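PDB 3ZS6: periplasmic oligopeptide-binding protein from Burkholderia pseudomallei, which probably captures oligopeptides in the periplasm and delivers them to an ABC transporter, and holds a bound peptide in this structure. Local coordinates for residues Pro12-Ser17 with Glu386-Met391; His22-Thr27 with Ser99-Leu104; Tyr304-Lys309 with Tyr467-Leu472; Trp406-Asn411 with Asn492-Arg497. All blocks are in the same frame, centred on the assembly; numbering follows the deposited sequence. Where two conformers were deposited one is given.

Contact 1: Pro12-Ser17 with Glu386-Met391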
loop_
_atom_site.group_PDB
_atom_site.type_symbol
_atom_site.label_atom_id
_atom_site.label_comp_id
_atom_site.label_asym_id
_atom_site.label_seq_id
_atom_site.Cartn_x
_atom_site.Cartn_y
_atom_site.Cartn_z
ATOM N N PRO A 12 3.061 8.882 -8.767
ATOM C CA PRO A 12 1.954 8.699 -9.722
ATOM C C PRO A 12 0.772 9.656 -9.528
ATOM O O PRO A 12 -0.099 9.721 -10.393
ATOM C CB PRO A 12 1.512 7.250 -9.472
ATOM C CG PRO A 12 1.874 7.006 -8.015
ATOM C CD PRO A 12 3.173 7.759 -7.816
ATOM N N ALA A 13 0.743 10.393 -8.421
ATOM C CA ALA A 13 -0.374 11.293 -8.142
ATOM C C ALA A 13 -0.040 12.233 -6.983
ATOM O O ALA A 13 0.951 12.022 -6.278
ATOM C CB ALA A 13 -1.632 10.488 -7.821
ATOM N N GLU A 14 -0.856 13.271 -6.798
ATOM C CA GLU A 14 -0.728 14.157 -5.639
ATOM C C GLU A 14 -0.979 13.362 -4.363
ATOM O O GLU A 14 -1.951 12.601 -4.281
ATOM C CB GLU A 14 -1.725 15.315 -5.733
ATOM C CG GLU A 14 -1.845 16.174 -4.459
ATOM C CD GLU A 14 -0.586 16.980 -4.158
ATOM O OE1 GLU A 14 0.314 17.064 -5.028
ATOM O OE2 GLU A 14 -0.493 17.525 -3.040
ATOM N N VAL A 15 -0.103 13.535 -3.376
ATOM C CA VAL A 15 -0.200 12.804 -2.106
ATOM C C VAL A 15 -1.470 13.203 -1.356
ATOM O O VAL A 15 -1.857 14.375 -1.380
ATOM C CB VAL A 15 1.044 13.071 -1.211
ATOM C CG1 VAL A 15 1.026 14.513 -0.649
ATOM C CG2 VAL A 15 1.137 12.041 -0.092
ATOM N N GLU A 16 -2.112 12.243 -0.688
ATOM C CA GLU A 16 -3.395 12.502 -0.030
ATOM C C GLU A 16 -3.227 13.311 1.261
ATOM O O GLU A 16 -4.112 14.066 1.651
ATOM C CB GLU A 16 -4.161 11.197 0.251
ATOM C CG GLU A 16 -3.501 10.265 1.283
ATOM C CD GLU A 16 -2.385 9.409 0.696
ATOM O OE1 GLU A 16 -2.066 9.575 -0.502
ATOM O OE2 GLU A 16 -1.833 8.558 1.432
ATOM N N SER A 17 -2.085 13.150 1.917
ATOM C CA SER A 17 -1.855 13.812 3.193
ATOM C C SER A 17 -0.402 13.613 3.582
ATOM O O SER A 17 0.245 12.688 3.098
ATOM C CB SER A 17 -2.772 13.207 4.264
ATOM O OG SER A 17 -2.516 13.723 5.560
ATOM N N GLU A 386 -9.039 11.834 -10.489
ATOM C CA GLU A 386 -7.808 11.965 -9.722
ATOM C C GLU A 386 -7.737 10.861 -8.660
ATOM O O GLU A 386 -8.760 10.457 -8.094
ATOM C CB GLU A 386 -7.737 13.342 -9.047
ATOM C CG GLU A 386 -6.540 13.500 -8.134
ATOM C CD GLU A 386 -6.432 14.895 -7.533
ATOM O OE1 GLU A 386 -7.420 15.659 -7.611
ATOM O OE2 GLU A 386 -5.351 15.223 -6.991
ATOM N N PHE A 387 -6.529 10.381 -8.381
ATOM C CA PHE A 387 -6.356 9.275 -7.434
ATOM C C PHE A 387 -6.940 9.539 -6.044
ATOM O O PHE A 387 -7.557 8.651 -5.457
ATOM C CB PHE A 387 -4.878 8.883 -7.316
ATOM C CG PHE A 387 -4.643 7.680 -6.446
ATOM C CD1 PHE A 387 -5.165 6.437 -6.797
ATOM C CD2 PHE A 387 -3.901 7.787 -5.277
ATOM C CE1 PHE A 387 -4.945 5.315 -5.993
ATOM C CE2 PHE A 387 -3.680 6.676 -4.468
ATOM C CZ PHE A 387 -4.202 5.440 -4.824
ATOM N N LYS A 388 -6.737 10.744 -5.510
ATOM C CA LYS A 388 -7.274 11.099 -4.191
ATOM C C LYS A 388 -8.786 10.959 -4.158
ATOM O O LYS A 388 -9.360 10.535 -3.158
ATOM C CB LYS A 388 -6.909 12.541 -3.817
ATOM C CG LYS A 388 -5.552 12.699 -3.160
ATOM C CD LYS A 388 -5.059 14.138 -3.267
ATOM C CE LYS A 388 -6.096 15.128 -2.758
ATOM N NZ LYS A 388 -5.619 16.541 -2.887
ATOM N N VAL A 389 -9.425 11.362 -5.251
ATOM C CA VAL A 389 -10.872 11.261 -5.377
ATOM C C VAL A 389 -11.288 9.795 -5.473
ATOM O O VAL A 389 -12.252 9.365 -4.840
ATOM C CB VAL A 389 -11.374 12.042 -6.609
ATOM C CG1 VAL A 389 -12.820 11.651 -6.964
ATOM C CG2 VAL A 389 -11.255 13.542 -6.360
ATOM N N LEU A 390 -10.554 9.029 -6.269
ATOM C CA LEU A 390 -10.844 7.606 -6.407
ATOM C C LEU A 390 -10.808 6.942 -5.037
ATOM O O LEU A 390 -11.713 6.187 -4.693
ATOM C CB LEU A 390 -9.836 6.934 -7.341
ATOM C CG LEU A 390 -10.081 5.434 -7.571
ATOM C CD1 LEU A 390 -11.477 5.220 -8.154
ATOM C CD2 LEU A 390 -9.011 4.851 -8.482
ATOM N N MET A 391 -9.761 7.221 -4.257
ATOM C CA MET A 391 -9.643 6.624 -2.930
ATOM C C MET A 391 -10.871 6.918 -2.075
ATOM O O MET A 391 -11.414 6.010 -1.440
ATOM C CB MET A 391 -8.369 7.077 -2.206
ATOM C CG MET A 391 -7.177 6.141 -2.401
ATOM S SD MET A 391 -5.767 6.495 -1.317
ATOM C CE MET A 391 -5.696 8.281 -1.424
HETATM O O HOH W 1 -4.222 12.358 -6.123
HETATM O O HOH W 2 -2.944 13.709 -8.834
HETATM O O HOH W 3 -2.886 17.380 -1.432
#

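Contact 2: His22-Thr27 with Ser99-Leu104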
loop_
_atom_site.group_PDB
_atom_site.type_symbol
_atom_site.label_atom_id
_atom_site.label_comp_id
_atom_site.label_asym_id
_atom_site.label_seq_id
_atom_site.Cartn_x
_atom_site.Cartn_y
_atom_site.Cartn_z
ATOM N N HIS A 22 -3.288 10.121 8.479
ATOM C CA HIS A 22 -4.156 10.100 7.307
ATOM C C HIS A 22 -3.457 9.588 6.045
ATOM O O HIS A 22 -4.010 9.652 4.946
ATOM C CB HIS A 22 -4.774 11.481 7.097
ATOM C CG HIS A 22 -5.596 11.937 8.262
ATOM N ND1 HIS A 22 -6.790 11.340 8.604
ATOM C CD2 HIS A 22 -5.377 12.899 9.189
ATOM C CE1 HIS A 22 -7.284 11.931 9.678
ATOM N NE2 HIS A 22 -6.446 12.879 10.055
ATOM N N ILE A 23 -2.243 9.072 6.211
ATOM C CA ILE A 23 -1.490 8.514 5.088
ATOM C C ILE A 23 -1.990 7.101 4.750
ATOM O O ILE A 23 -2.065 6.234 5.621
ATOM C CB ILE A 23 0.028 8.498 5.393
ATOM C CG1 ILE A 23 0.567 9.934 5.378
ATOM C CG2 ILE A 23 0.777 7.599 4.381
ATOM C CD1 ILE A 23 2.059 10.073 5.739
ATOM N N GLU A 24 -2.345 6.879 3.490
ATOM C CA GLU A 24 -2.912 5.599 3.071
ATOM C C GLU A 24 -2.160 4.952 1.914
ATOM O O GLU A 24 -2.260 3.740 1.711
ATOM C CB GLU A 24 -4.352 5.776 2.568
ATOM C CG GLU A 24 -5.374 6.236 3.560
ATOM C CD GLU A 24 -6.749 6.303 2.922
ATOM O OE1 GLU A 24 -7.279 5.236 2.531
ATOM O OE2 GLU A 24 -7.290 7.420 2.808
ATOM N N SER A 25 -1.480 5.765 1.110
ATOM C CA SER A 25 -0.997 5.295 -0.196
ATOM C C SER A 25 0.500 5.026 -0.258
ATOM O O SER A 25 1.265 5.450 0.618
ATOM C CB SER A 25 -1.346 6.319 -1.284
ATOM O OG SER A 25 -0.498 7.453 -1.182
ATOM N N TRP A 26 0.908 4.344 -1.326
ATOM C CA TRP A 26 2.317 4.169 -1.644
ATOM C C TRP A 26 3.009 5.539 -1.659
ATOM O O TRP A 26 4.095 5.706 -1.103
ATOM C CB TRP A 26 2.488 3.489 -3.013
ATOM C CG TRP A 26 3.942 3.318 -3.411
ATOM C CD1 TRP A 26 4.751 2.259 -3.111
ATOM C CD2 TRP A 26 4.753 4.238 -4.167
ATOM N NE1 TRP A 26 6.010 2.459 -3.634
ATOM C CE2 TRP A 26 6.038 3.662 -4.287
ATOM C CE3 TRP A 26 4.518 5.488 -4.752
ATOM C CZ2 TRP A 26 7.087 4.297 -4.963
ATOM C CZ3 TRP A 26 5.559 6.114 -5.429
ATOM C CH2 TRP A 26 6.829 5.512 -5.533
ATOM N N THR A 27 2.374 6.516 -2.297
ATOM C CA THR A 27 2.967 7.843 -2.393
ATOM C C THR A 27 3.085 8.498 -1.012
ATOM O O THR A 27 4.117 9.071 -0.684
ATOM C CB THR A 27 2.167 8.771 -3.339
ATOM O OG1 THR A 27 2.258 8.288 -4.691
ATOM C CG2 THR A 27 2.725 10.202 -3.265
ATOM N N SER A 99 -8.998 8.422 11.136
ATOM C CA SER A 99 -8.004 7.751 10.286
ATOM C C SER A 99 -8.632 6.640 9.448
ATOM O O SER A 99 -9.443 5.859 9.947
ATOM C CB SER A 99 -6.878 7.142 11.113
ATOM O OG SER A 99 -5.927 6.492 10.264
ATOM N N LYS A 100 -8.234 6.561 8.184
ATOM C CA LYS A 100 -8.610 5.433 7.337
ATOM C C LYS A 100 -7.593 4.296 7.429
ATOM O O LYS A 100 -7.714 3.293 6.725
ATOM C CB LYS A 100 -8.770 5.875 5.877
ATOM C CG LYS A 100 -10.004 6.734 5.622
ATOM C CD LYS A 100 -11.263 5.964 5.984
ATOM C CE LYS A 100 -12.521 6.637 5.432
ATOM N NZ LYS A 100 -13.748 5.827 5.730
ATOM N N TYR A 101 -6.588 4.448 8.289
ATOM C CA TYR A 101 -5.544 3.430 8.386
ATOM C C TYR A 101 -5.357 2.873 9.785
ATOM O O TYR A 101 -4.232 2.678 10.231
ATOM C CB TYR A 101 -4.204 3.950 7.849
ATOM C CG TYR A 101 -3.494 2.957 6.941
ATOM C CD1 TYR A 101 -3.808 2.887 5.588
ATOM C CD2 TYR A 101 -2.531 2.086 7.437
ATOM C CE1 TYR A 101 -3.178 1.993 4.752
ATOM C CE2 TYR A 101 -1.881 1.175 6.597
ATOM C CZ TYR A 101 -2.215 1.143 5.251
ATOM O OH TYR A 101 -1.606 0.259 4.389
ATOM N N THR A 102 -6.461 2.591 10.468
ATOM C CA THR A 102 -6.381 2.004 11.805
ATOM C C THR A 102 -5.872 0.556 11.788
ATOM O O THR A 102 -5.555 -0.009 12.832
ATOM C CB THR A 102 -7.744 2.061 12.527
ATOM O OG1 THR A 102 -8.742 1.447 11.707
ATOM C CG2 THR A 102 -8.148 3.513 12.809
ATOM N N ILE A 103 -5.791 -0.043 10.603
ATOM C CA ILE A 103 -5.398 -1.450 10.498
ATOM C C ILE A 103 -4.044 -1.752 11.151
ATOM O O ILE A 103 -3.873 -2.806 11.761
ATOM C CB ILE A 103 -5.393 -1.948 9.033
ATOM C CG1 ILE A 103 -4.485 -1.064 8.169
ATOM C CG2 ILE A 103 -6.829 -1.986 8.473
ATOM C CD1 ILE A 103 -4.300 -1.561 6.743
ATOM N N LEU A 104 -3.088 -0.833 11.032
ATOM C CA LEU A 104 -1.750 -1.079 11.576
ATOM C C LEU A 104 -1.701 -1.097 13.104
ATOM O O LEU A 104 -0.922 -1.844 13.692
ATOM C CB LEU A 104 -0.725 -0.069 11.033
ATOM C CG LEU A 104 -0.273 -0.315 9.593
ATOM C CD1 LEU A 104 0.839 0.655 9.192
ATOM C CD2 LEU A 104 0.172 -1.751 9.415
HETATM O O HOH W 4 -7.674 9.187 6.885
#

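Contact 3: Tyr304-Lys309 with Tyr467-Leu472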
loop_
_atom_site.group_PDB
_atom_site.type_symbol
_atom_site.label_atom_id
_atom_site.label_comp_id
_atom_site.label_asym_id
_atom_site.label_seq_id
_atom_site.Cartn_x
_atom_site.Cartn_y
_atom_site.Cartn_z
ATOM N N TYR A 304 -5.309 -14.534 -9.419
ATOM C CA TYR A 304 -6.717 -14.876 -9.229
ATOM C C TYR A 304 -7.183 -14.601 -7.802
ATOM O O TYR A 304 -8.381 -14.580 -7.525
ATOM C CB TYR A 304 -6.947 -16.349 -9.597
ATOM C CG TYR A 304 -6.485 -16.626 -11.001
ATOM C CD1 TYR A 304 -7.315 -16.368 -12.082
ATOM C CD2 TYR A 304 -5.198 -17.085 -11.252
ATOM C CE1 TYR A 304 -6.891 -16.591 -13.377
ATOM C CE2 TYR A 304 -4.762 -17.311 -12.548
ATOM C CZ TYR A 304 -5.615 -17.061 -13.602
ATOM O OH TYR A 304 -5.192 -17.266 -14.887
ATOM N N GLY A 305 -6.225 -14.405 -6.902
ATOM C CA GLY A 305 -6.515 -14.036 -5.529
ATOM C C GLY A 305 -5.649 -12.859 -5.099
ATOM O O GLY A 305 -5.021 -12.201 -5.940
ATOM N N LEU A 306 -5.620 -12.592 -3.796
ATOM C CA LEU A 306 -4.895 -11.442 -3.250
ATOM C C LEU A 306 -3.426 -11.730 -2.936
ATOM O O LEU A 306 -2.599 -10.822 -2.966
ATOM C CB LEU A 306 -5.590 -10.919 -1.985
ATOM C CG LEU A 306 -7.026 -10.399 -2.126
ATOM C CD1 LEU A 306 -7.602 -10.028 -0.752
ATOM C CD2 LEU A 306 -7.088 -9.210 -3.084
ATOM N N MET A 307 -3.109 -12.983 -2.614
ATOM C CA MET A 307 -1.753 -13.345 -2.196
ATOM C C MET A 307 -0.816 -13.529 -3.389
ATOM O O MET A 307 -0.991 -14.453 -4.182
ATOM C CB MET A 307 -1.753 -14.640 -1.362
ATOM C CG MET A 307 -2.680 -14.642 -0.155
ATOM S SD MET A 307 -2.182 -13.483 1.136
ATOM C CE MET A 307 -3.652 -13.505 2.155
ATOM N N PRO A 308 0.202 -12.663 -3.508
ATOM C CA PRO A 308 1.207 -12.863 -4.559
ATOM C C PRO A 308 2.035 -14.104 -4.238
ATOM O O PRO A 308 2.266 -14.385 -3.063
ATOM C CB PRO A 308 2.093 -11.610 -4.462
ATOM C CG PRO A 308 1.376 -10.659 -3.536
ATOM C CD PRO A 308 0.499 -11.501 -2.657
ATOM N N LYS A 309 2.455 -14.853 -5.252
ATOM C CA LYS A 309 3.330 -15.986 -4.995
ATOM C C LYS A 309 4.582 -15.472 -4.286
ATOM O O LYS A 309 5.168 -14.471 -4.701
ATOM C CB LYS A 309 3.704 -16.692 -6.299
ATOM C CG LYS A 309 4.653 -17.869 -6.113
ATOM C CD LYS A 309 5.144 -18.422 -7.445
ATOM C CE LYS A 309 4.012 -19.027 -8.261
ATOM N NZ LYS A 309 4.524 -19.713 -9.485
ATOM N N TYR A 467 -15.212 -14.313 -4.588
ATOM C CA TYR A 467 -14.878 -13.241 -5.542
ATOM C C TYR A 467 -15.320 -11.854 -5.080
ATOM O O TYR A 467 -15.994 -11.131 -5.809
ATOM C CB TYR A 467 -15.431 -13.577 -6.936
ATOM C CG TYR A 467 -14.876 -14.888 -7.420
ATOM C CD1 TYR A 467 -13.651 -14.939 -8.055
ATOM C CD2 TYR A 467 -15.541 -16.087 -7.166
ATOM C CE1 TYR A 467 -13.111 -16.135 -8.463
ATOM C CE2 TYR A 467 -15.011 -17.293 -7.579
ATOM C CZ TYR A 467 -13.793 -17.307 -8.228
ATOM O OH TYR A 467 -13.238 -18.493 -8.647
ATOM N N PRO A 468 -14.933 -11.478 -3.852
ATOM C CA PRO A 468 -15.266 -10.157 -3.312
ATOM C C PRO A 468 -14.663 -9.020 -4.137
ATOM O O PRO A 468 -15.198 -7.909 -4.110
ATOM C CB PRO A 468 -14.664 -10.188 -1.898
ATOM C CG PRO A 468 -13.602 -11.266 -1.950
ATOM C CD PRO A 468 -14.174 -12.299 -2.890
ATOM N N MET A 469 -13.567 -9.295 -4.839
ATOM C CA MET A 469 -12.996 -8.361 -5.808
ATOM C C MET A 469 -12.424 -9.168 -6.971
ATOM O O MET A 469 -12.540 -10.392 -6.988
ATOM C CB MET A 469 -11.904 -7.483 -5.174
ATOM C CG MET A 469 -10.788 -8.265 -4.474
ATOM S SD MET A 469 -11.065 -8.500 -2.692
ATOM C CE MET A 469 -10.632 -6.865 -2.060
ATOM N N VAL A 470 -11.803 -8.498 -7.939
ATOM C CA VAL A 470 -11.283 -9.193 -9.114
ATOM C C VAL A 470 -9.791 -8.979 -9.307
ATOM O O VAL A 470 -9.373 -8.013 -9.959
ATOM C CB VAL A 470 -12.001 -8.742 -10.407
ATOM C CG1 VAL A 470 -11.485 -9.528 -11.603
ATOM C CG2 VAL A 470 -13.524 -8.881 -10.259
ATOM N N PRO A 471 -8.979 -9.885 -8.745
ATOM C CA PRO A 471 -7.530 -9.820 -8.938
ATOM C C PRO A 471 -7.173 -9.985 -10.405
ATOM O O PRO A 471 -7.781 -10.815 -11.085
ATOM C CB PRO A 471 -7.019 -11.021 -8.134
ATOM C CG PRO A 471 -8.067 -11.210 -7.066
ATOM C CD PRO A 471 -9.364 -10.931 -7.779
ATOM N N LEU A 472 -6.192 -9.217 -10.876
ATOM C CA LEU A 472 -5.788 -9.254 -12.276
ATOM C C LEU A 472 -4.355 -9.756 -12.465
ATOM O O LEU A 472 -4.119 -10.689 -13.230
ATOM C CB LEU A 472 -5.941 -7.868 -12.924
ATOM C CG LEU A 472 -7.380 -7.360 -13.048
ATOM C CD1 LEU A 472 -7.421 -5.960 -13.653
ATOM C CD2 LEU A 472 -8.223 -8.343 -13.870
#

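Contact 4: Trp406-Asn411 with Asn492-Arg497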
loop_
_atom_site.group_PDB
_atom_site.type_symbol
_atom_site.label_atom_id
_atom_site.label_comp_id
_atom_site.label_asym_id
_atom_site.label_seq_id
_atom_site.Cartn_x
_atom_site.Cartn_y
_atom_site.Cartn_z
ATOM N N TRP A 406 -3.025 -3.152 -4.033
ATOM C CA TRP A 406 -2.506 -3.116 -2.667
ATOM C C TRP A 406 -1.047 -3.554 -2.646
ATOM O O TRP A 406 -0.699 -4.592 -3.213
ATOM C CB TRP A 406 -3.347 -4.042 -1.782
ATOM C CG TRP A 406 -3.001 -4.041 -0.319
ATOM C CD1 TRP A 406 -2.276 -4.984 0.355
ATOM C CD2 TRP A 406 -3.397 -3.070 0.654
ATOM N NE1 TRP A 406 -2.187 -4.657 1.687
ATOM C CE2 TRP A 406 -2.874 -3.488 1.900
ATOM C CE3 TRP A 406 -4.139 -1.884 0.597
ATOM C CZ2 TRP A 406 -3.061 -2.758 3.075
ATOM C CZ3 TRP A 406 -4.332 -1.161 1.771
ATOM C CH2 TRP A 406 -3.796 -1.603 2.992
ATOM N N PHE A 407 -0.203 -2.741 -2.014
ATOM C CA PHE A 407 1.196 -3.075 -1.738
ATOM C C PHE A 407 1.295 -3.594 -0.315
ATOM O O PHE A 407 0.754 -2.979 0.614
ATOM C CB PHE A 407 2.083 -1.824 -1.850
ATOM C CG PHE A 407 2.719 -1.648 -3.196
ATOM C CD1 PHE A 407 2.000 -1.115 -4.255
ATOM C CD2 PHE A 407 4.042 -2.016 -3.405
ATOM C CE1 PHE A 407 2.585 -0.957 -5.499
ATOM C CE2 PHE A 407 4.639 -1.857 -4.651
ATOM C CZ PHE A 407 3.909 -1.327 -5.696
ATOM N N ALA A 408 1.979 -4.717 -0.128
ATOM C CA ALA A 408 2.161 -5.258 1.215
ATOM C C ALA A 408 2.799 -4.207 2.129
ATOM O O ALA A 408 3.724 -3.509 1.708
ATOM C CB ALA A 408 3.038 -6.499 1.155
ATOM N N ASP A 409 2.318 -4.104 3.368
ATOM C CA ASP A 409 2.904 -3.188 4.357
ATOM C C ASP A 409 4.035 -3.882 5.113
ATOM O O ASP A 409 4.823 -3.240 5.814
ATOM C CB ASP A 409 1.851 -2.709 5.368
ATOM C CG ASP A 409 0.852 -1.724 4.765
ATOM O OD1 ASP A 409 1.199 -1.034 3.785
ATOM O OD2 ASP A 409 -0.284 -1.644 5.275
ATOM N N TYR A 410 4.083 -5.205 4.972
ATOM C CA TYR A 410 5.072 -6.049 5.627
ATOM C C TYR A 410 4.957 -7.418 4.988
ATOM O O TYR A 410 3.950 -7.716 4.343
ATOM C CB TYR A 410 4.814 -6.141 7.134
ATOM C CG TYR A 410 3.380 -6.449 7.506
ATOM C CD1 TYR A 410 2.930 -7.764 7.616
ATOM C CD2 TYR A 410 2.468 -5.423 7.744
ATOM C CE1 TYR A 410 1.609 -8.049 7.961
ATOM C CE2 TYR A 410 1.146 -5.694 8.084
ATOM C CZ TYR A 410 0.723 -7.008 8.190
ATOM O OH TYR A 410 -0.586 -7.275 8.532
ATOM N N ASN A 411 5.979 -8.249 5.151
ATOM C CA ASN A 411 6.022 -9.504 4.413
ATOM C C ASN A 411 5.333 -10.627 5.163
ATOM O O ASN A 411 5.981 -11.532 5.681
ATOM C CB ASN A 411 7.460 -9.896 4.056
ATOM C CG ASN A 411 7.523 -11.095 3.117
ATOM O OD1 ASN A 411 6.512 -11.756 2.856
ATOM N ND2 ASN A 411 8.715 -11.384 2.609
ATOM N N ASN A 492 14.148 -5.123 -2.293
ATOM C CA ASN A 492 13.125 -4.411 -1.517
ATOM C C ASN A 492 11.724 -4.704 -2.084
ATOM O O ASN A 492 11.150 -3.898 -2.822
ATOM C CB ASN A 492 13.425 -2.905 -1.520
ATOM C CG ASN A 492 12.643 -2.138 -0.461
ATOM O OD1 ASN A 492 11.423 -2.277 -0.337
ATOM N ND2 ASN A 492 13.350 -1.304 0.299
ATOM N N TYR A 493 11.180 -5.865 -1.728
ATOM C CA TYR A 493 9.963 -6.380 -2.354
ATOM C C TYR A 493 8.670 -5.598 -2.061
ATOM O O TYR A 493 7.683 -5.729 -2.791
ATOM C CB TYR A 493 9.783 -7.869 -2.015
ATOM C CG TYR A 493 10.981 -8.713 -2.407
ATOM C CD1 TYR A 493 11.361 -8.841 -3.742
ATOM C CD2 TYR A 493 11.740 -9.365 -1.446
ATOM C CE1 TYR A 493 12.462 -9.609 -4.107
ATOM C CE2 TYR A 493 12.846 -10.134 -1.801
ATOM C CZ TYR A 493 13.200 -10.252 -3.130
ATOM O OH TYR A 493 14.291 -11.015 -3.481
ATOM N N ILE A 494 8.653 -4.791 -1.007
ATOM C CA ILE A 494 7.474 -3.962 -0.774
ATOM C C ILE A 494 7.677 -2.550 -1.306
ATOM O O ILE A 494 6.827 -1.686 -1.141
ATOM C CB ILE A 494 7.011 -3.955 0.700
ATOM C CG1 ILE A 494 7.964 -3.171 1.591
ATOM C CG2 ILE A 494 6.820 -5.381 1.217
ATOM C CD1 ILE A 494 7.415 -2.985 3.008
ATOM N N ASP A 495 8.809 -2.337 -1.968
ATOM C CA ASP A 495 9.112 -1.064 -2.618
ATOM C C ASP A 495 9.005 0.139 -1.685
ATOM O O ASP A 495 8.428 1.173 -2.042
ATOM C CB ASP A 495 8.263 -0.850 -3.881
ATOM C CG ASP A 495 8.755 0.338 -4.718
ATOM O OD1 ASP A 495 9.939 0.732 -4.592
ATOM O OD2 ASP A 495 7.964 0.882 -5.498
ATOM N N MET A 496 9.565 -0.001 -0.486
ATOM C CA MET A 496 9.660 1.116 0.441
ATOM C C MET A 496 11.113 1.583 0.477
ATOM O O MET A 496 11.916 1.145 1.320
ATOM C CB MET A 496 9.137 0.729 1.830
ATOM C CG MET A 496 7.599 0.844 1.985
ATOM S SD MET A 496 6.987 2.554 1.913
ATOM C CE MET A 496 6.040 2.591 0.382
ATOM N N ARG A 497 11.447 2.457 -0.462
ATOM C CA ARG A 497 12.833 2.862 -0.676
ATOM C C ARG A 497 13.023 4.332 -0.334
ATOM O O ARG A 497 12.660 5.215 -1.110
ATOM C CB ARG A 497 13.241 2.583 -2.134
ATOM C CG ARG A 497 13.179 1.084 -2.539
ATOM C CD ARG A 497 13.375 0.906 -4.051
ATOM N NE ARG A 497 13.890 -0.418 -4.420
ATOM C CZ ARG A 497 13.152 -1.422 -4.897
ATOM N NH1 ARG A 497 11.835 -1.281 -5.060
ATOM N NH2 ARG A 497 13.735 -2.578 -5.202
#

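Contact 1: Pro12-Ser17 with Glu386-Met391
One water oxygen joins Glu14 to Lys388, gripped by three groups: it donates to Glu14 OE2 at 2.9 Å and to Val15 O, and accepts from Lys388 NZ. Here the loop after strand 6-11 meets the start of helix 387-395, where Glu386 holds the N-cap position, in a periplasmic binding-protein fold. A second water accepts from Lys388 N at 3.1 Å and lies 2.9 Å from Glu14 O, linking helix to loop. Glu14 and Lys388 run side by side, without direct contact of their charges; the Glu14 carboxylate also bonds to Asn189 and Trp186. Lysine suits this position because its aliphatic part packs on the loop backbone: Lys388 CD lies 3.6 Å from Glu14 O. Small Ala13 admits the helix closely, its CB meeting Phe387 CB, and Phe387 also packs on the bound peptide's backbone. Glu16 OE2 bonds to Glu24 N and OE1 to Ser25 OG. In the conformer described, Met391 crosses Glu16 at about a right angle, Met391 CE ending 3.7 Å from Glu16 CB.

Contact 2: His22-Thr27 with Ser99-Leu104
Ser99 lies beside His22, its CA 4.1 Å from His22 ND1. Serine suits the bend here: with OG anti to the backbone N (chi1 180°), Ser99 OG accepts from Tyr101 N at 2.9 Å in an ST turn, and also bonds to Ala21 O. At Lys100 the backbone N donates to a water 3.0 Å away, and that water meets His22 ND1 in the plane of the imidazole ring: a water-mediated link, with no direct hydrogen bond between the segments. Lys100 CB packs on the Glu24 carboxylate, 3.6 Å from Glu24 CD and nearly as close to OE1 and OE2. The two side chains lie alongside each other, pointing the same way, but Glu24 OE1 takes its bonds from His395 and Gln426. Tyr101 brings a ring against the backbone carbonyls, with CE1 3.6 Å from Glu24 O and CD1 close to Ile23 O. Ile103 CD1 covers one face of that ring toward the rim, and Leu104 CG sits at its edge. A tyrosine fits because its OH reaches Asp409 and, weakly, the peptide backbone. With backbone bonds from Glu24 and Trp26 to the peptide, this is part of the binding cleft of a family 5 solute-binding protein.

Contact 3: Tyr304-Lys309 with Tyr467-Leu472
The pyrrolidine ring of Pro471 packs against the backbone of Tyr304 and Gly305: Pro471 CB lies 3.2 Å from Gly305 O, and CG 3.4 Å from Tyr304 O. The Tyr304 ring turns to that of Trp322, the planes at about 80°. Tyr467 reaches Trp322 through its OH, which bonds to Trp322 NE1, while its side chain touches Pro320. Proline suits this strand position because it offers the loop a compact apolar ring and brings no N-H that would need a partner. Beyond it, Leu306 CD2 lies 4.1 Å from Met469 SD, the side chains crossing at about a right angle. The flexible thioether can fold to this surface: Met469 CG stands between backbone N and carbonyl carbon (chi1 54°), and the chain bends again at chi2 and chi3. The Leu306 backbone is held by His460 at its N and Thr261 at its O. This buried packing joins the loop after strand 301-302 to strand 470-480, whose Val470 and Leu472 pair with strand 260-266, while helix 276-285 packs against Tyr467 and Val470.

Contact 4: Trp406-Asn411 with Asn492-Arg497
Ile494 fits its branched side chain against the backbone and methyl of Ala408, with Ile494 CB 3.5 Å from Ala408 O and CG2 3.9 Å from Ala408 CB. Its CG1 takes the crowded position flanked by both backbone branches (chi1 72°), and the extended chi2 carries Ile494 CD1 to 3.8 Å from Asp409 O. Alanine leaves room for this branching. The Phe407 ring brings CD2 to 3.6 Å from Ile494 O and CE2 close to Asp495 CB, the ring and carboxylate planes 47° apart. Asp495 ends the type I turn begun at Asn492, its CG anti to the backbone N (chi1 -169°). Asp495 OD1 forms a salt bridge with Arg497 NH1, 2.8 Å away and above the carboxylate plane; OD2 forms another with Arg479. Asparagine suits position 492 because Asn492 OD1 accepts from Met496 N (2.9 Å) and ND2 donates to Met496 O; its CB lies over the centre of the Arg497 guanidinium. Asp409 OD1 and the Phe407 backbone bond to the bound peptide, so segment 406-411 belongs to the peptide-binding site, and the turn packs against it.

In the fold
Contacts 1, 2 and 4 form a continuous group in which every contact reaches the bound peptide. Contacts 1 and 2, their centres about 13 Å apart, meet through Glu16; contacts 2 and 4, with centres about 14 Å apart, join where Tyr101 OH bonds to Asp409 OD2. Both segments of contact 2 fall between those of contact 1 in the chain. Helix 387-395 of contact 1 leads on to strand 401-407 of contact 4. Contact 3 stands apart, its centre about 17 Å from that of contact 4, yet both reach one mixed sheet through strands 470-480 and 401-407, each paired with strand 260-266. The binding site thus gathers loops, a helix start and a strand end widely separated in sequence.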